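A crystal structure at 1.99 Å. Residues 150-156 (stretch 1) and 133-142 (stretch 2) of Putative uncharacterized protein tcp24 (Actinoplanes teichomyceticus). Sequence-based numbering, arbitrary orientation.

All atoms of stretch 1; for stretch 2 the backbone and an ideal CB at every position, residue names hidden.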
# COMPACT_ATOMS: atom_id res chain seq x y z
N VAL A 150 -1.00 -10.40 -14.41
CA VAL A 150 -0.76 -10.41 -12.96
C VAL A 150 0.02 -9.15 -12.59
O VAL A 150 -0.31 -8.48 -11.61
CB VAL A 150 -0.03 -11.69 -12.49
CG1 VAL A 150 0.36 -11.59 -11.02
CG2 VAL A 150 -0.90 -12.92 -12.72
N GLY A 151 1.05 -8.84 -13.38
CA GLY A 151 1.85 -7.63 -13.17
C GLY A 151 0.99 -6.38 -13.16
O GLY A 151 1.08 -5.57 -12.24
N TRP A 152 0.14 -6.22 -14.18
CA TRP A 152 -0.76 -5.07 -14.25
C TRP A 152 -1.79 -5.07 -13.15
O TRP A 152 -1.99 -4.05 -12.50
CB TRP A 152 -1.40 -4.95 -15.64
CG TRP A 152 -0.40 -4.47 -16.67
CD1 TRP A 152 0.06 -5.15 -17.79
CD2 TRP A 152 0.32 -3.19 -16.67
NE1 TRP A 152 0.98 -4.40 -18.48
CE2 TRP A 152 1.19 -3.22 -17.87
CE3 TRP A 152 0.34 -2.06 -15.85
CZ2 TRP A 152 2.03 -2.15 -18.20
CZ3 TRP A 152 1.19 -0.99 -16.19
CH2 TRP A 152 2.01 -1.04 -17.34
N GLU A 153 -2.44 -6.21 -12.91
CA GLU A 153 -3.44 -6.30 -11.83
C GLU A 153 -2.84 -5.84 -10.49
O GLU A 153 -3.49 -5.13 -9.73
CB GLU A 153 -3.95 -7.74 -11.71
CG GLU A 153 -5.15 -7.93 -10.80
CD GLU A 153 -5.54 -9.40 -10.68
OE1 GLU A 153 -5.41 -10.13 -11.68
OE2 GLU A 153 -5.97 -9.83 -9.58
N THR A 154 -1.60 -6.24 -10.23
CA THR A 154 -0.89 -5.82 -9.02
C THR A 154 -0.71 -4.30 -8.95
O THR A 154 -1.00 -3.68 -7.93
CB THR A 154 0.47 -6.54 -8.95
OG1 THR A 154 0.24 -7.96 -8.92
CG2 THR A 154 1.27 -6.10 -7.71
N LEU A 155 -0.25 -3.71 -10.05
CA LEU A 155 0.06 -2.28 -10.07
C LEU A 155 -1.16 -1.36 -10.01
O LEU A 155 -1.02 -0.19 -9.68
CB LEU A 155 0.95 -1.94 -11.28
CG LEU A 155 2.33 -2.63 -11.30
CD1 LEU A 155 3.10 -2.30 -12.57
CD2 LEU A 155 3.16 -2.27 -10.06
N THR A 156 -2.35 -1.89 -10.32
CA THR A 156 -3.61 -1.12 -10.27
C THR A 156 -3.99 -0.62 -8.89
O THR A 156 -4.85 0.26 -8.78
CB THR A 156 -4.85 -1.89 -10.80
OG1 THR A 156 -5.10 -3.03 -9.96
CG2 THR A 156 -4.67 -2.32 -12.25
N UNK A 133 8.80 4.54 -11.99
CA UNK A 133 9.36 3.26 -11.55
C UNK A 133 8.67 2.07 -12.23
O UNK A 133 9.16 0.95 -12.16
CB UNK A 133 9.24 3.13 -10.03
N UNK A 134 7.56 2.33 -12.91
CA UNK A 134 6.83 1.28 -13.61
C UNK A 134 7.72 0.48 -14.59
O UNK A 134 7.68 -0.76 -14.57
CB UNK A 134 5.65 1.90 -14.37
N UNK A 135 8.53 1.17 -15.43
CA UNK A 135 9.36 0.40 -16.37
C UNK A 135 10.31 -0.57 -15.66
O UNK A 135 10.41 -1.73 -16.05
CB UNK A 135 10.17 1.35 -17.25
N UNK A 136 10.97 -0.10 -14.60
CA UNK A 136 11.86 -0.96 -13.82
C UNK A 136 11.15 -2.19 -13.23
O UNK A 136 11.62 -3.33 -13.38
CB UNK A 136 12.49 -0.15 -12.69
N UNK A 137 10.00 -1.99 -12.58
CA UNK A 137 9.32 -3.15 -11.97
C UNK A 137 8.76 -4.08 -13.05
O UNK A 137 8.77 -5.30 -12.87
CB UNK A 137 8.19 -2.69 -11.04
N UNK A 138 8.30 -3.53 -14.17
CA UNK A 138 7.80 -4.36 -15.27
C UNK A 138 8.92 -5.22 -15.87
O UNK A 138 8.67 -6.37 -16.28
CB UNK A 138 7.18 -3.48 -16.35
N UNK A 139 10.14 -4.68 -15.91
CA UNK A 139 11.30 -5.47 -16.36
C UNK A 139 11.58 -6.60 -15.39
O UNK A 139 11.89 -7.72 -15.80
CB UNK A 139 12.54 -4.59 -16.50
N UNK A 140 11.47 -6.32 -14.09
CA UNK A 140 11.62 -7.34 -13.06
C UNK A 140 10.56 -8.43 -13.20
O UNK A 140 10.90 -9.62 -13.15
CB UNK A 140 11.54 -6.70 -11.67
N UNK A 141 9.29 -8.04 -13.38
CA UNK A 141 8.20 -9.00 -13.66
C UNK A 141 8.54 -9.92 -14.81
O UNK A 141 8.36 -11.15 -14.73
CB UNK A 141 6.90 -8.26 -13.97
N UNK A 142 9.01 -9.33 -15.90
CA UNK A 142 9.42 -10.10 -17.09
C UNK A 142 10.55 -11.08 -16.79
O UNK A 142 10.50 -12.24 -17.21
CB UNK A 142 9.86 -9.15 -18.21

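Two helices cross at 142°, closer to antiparallel than to parallel, with their axes 10.7 Å apart at closest approach. Stretch 1 offers a bare glycine, one flank of an indole and a leucine tip.

Position 133 has nothing of stretch 1 within 5.5 Å of its CB, so this contact sets no preference; it is Thr 133.

At 134 the CA-to-CB bond points toward stretch 1, and the ideal CB lies 5.2 Å from Leu 155 CD1, with the six-membered ring of Trp 152 nearby. An apolar side chain of modest size would suit: valine, isoleucine, leucine or methionine. It is Val 134, chi1 t, whose CG1 packs 4.1 Å from Trp 152 CH2.

Positions 135 and 136 are out of reach. At 135 phi is -59°, which proline tolerates, and its N makes no bond to the preceding turn; many residues would do. They are Pro 135 and Ala 136, at a kink in the helix.

Position 137 points toward stretch 1 again, its ideal CB 5.1 Å from Leu 155 CD2. A small or medium apolar residue fits, and branching at CB is a good option. Val 137, chi1 p, brings CG1 to 4.1 Å from Leu 155 CD1.

Position 138 is harder to read. Its CA-to-CB bond points sideways, and no atom of stretch 1 lies within 5.5 Å of the ideal CB, yet the indole face of Trp 152 and the gap beside Gly 151 lie within range of a long chain. Lysine, arginine, methionine or glutamine could reach. Arg 138, with chi1 to chi3 all m, carries its end over to stretch 1. Its CD sits over the six-membered ring of Trp 152 in a CH-pi contact, and its CZ lies 4.2 Å from the centroid of the five-membered ring, a cation-pi contact over the same face. The aliphatic part also serves Leu 155, with CD 3.9 Å from Leu 155 CD1.

Positions 139 and 140 are out of reach and unconstrained here; they are Arg 139 and Phe 140.

At 141 the CB points toward Gly 151, and the ideal CB is 5.2 Å from Gly 151 CA. The absent side chain leaves room for a flat ring or a medium chain, such as histidine, asparagine, leucine or methionine. His 141 uses it: ND1 comes 3.6 Å from Gly 151 CA and accepts a hydrogen bond from Arg 138 NH1 at 3.2 Å. A CB on Gly 151 would clash with both of these atoms, so the glycine makes space for the pair.

Position 142 is out of reach, and many residues would serve; it is Ala 142.

Stretch 2 133-142: TVPAVRRFHA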
# COMPACT_ATOMS: atom_id res chain seq x y z
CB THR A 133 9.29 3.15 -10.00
OG1 THR A 133 9.86 4.33 -9.43
CG2 THR A 133 10.04 1.92 -9.48
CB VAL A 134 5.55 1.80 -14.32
CG1 VAL A 134 5.02 0.80 -15.34
CG2 VAL A 134 4.47 2.15 -13.30
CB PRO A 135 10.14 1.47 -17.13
CG PRO A 135 9.29 2.70 -17.05
CD PRO A 135 8.66 2.62 -15.67
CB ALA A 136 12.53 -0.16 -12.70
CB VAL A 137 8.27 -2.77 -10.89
CG1 VAL A 137 7.05 -2.08 -11.50
CG2 VAL A 137 7.88 -4.00 -10.07
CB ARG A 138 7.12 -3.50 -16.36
CG ARG A 138 5.77 -2.90 -15.96
CD ARG A 138 4.71 -3.96 -15.73
NE ARG A 138 4.37 -4.69 -16.96
CZ ARG A 138 4.14 -6.00 -17.02
NH1 ARG A 138 4.24 -6.78 -15.94
NH2 ARG A 138 3.84 -6.55 -18.19
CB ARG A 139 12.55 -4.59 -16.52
CG ARG A 139 12.50 -3.65 -17.72
CD ARG A 139 13.87 -3.07 -18.04
NE ARG A 139 14.38 -2.15 -17.01
CZ ARG A 139 14.07 -0.86 -16.91
NH1 ARG A 139 13.24 -0.29 -17.78
NH2 ARG A 139 14.59 -0.12 -15.94
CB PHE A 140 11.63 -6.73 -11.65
CG PHE A 140 11.85 -7.73 -10.55
CD1 PHE A 140 13.11 -8.31 -10.36
CD2 PHE A 140 10.81 -8.10 -9.70
CE1 PHE A 140 13.32 -9.24 -9.34
CE2 PHE A 140 11.01 -9.02 -8.68
CZ PHE A 140 12.26 -9.59 -8.50
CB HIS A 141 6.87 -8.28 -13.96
CG HIS A 141 6.25 -7.57 -12.78
ND1 HIS A 141 5.30 -6.61 -12.92
CD2 HIS A 141 6.49 -7.68 -11.40
CE1 HIS A 141 4.94 -6.15 -11.71
NE2 HIS A 141 5.67 -6.80 -10.78
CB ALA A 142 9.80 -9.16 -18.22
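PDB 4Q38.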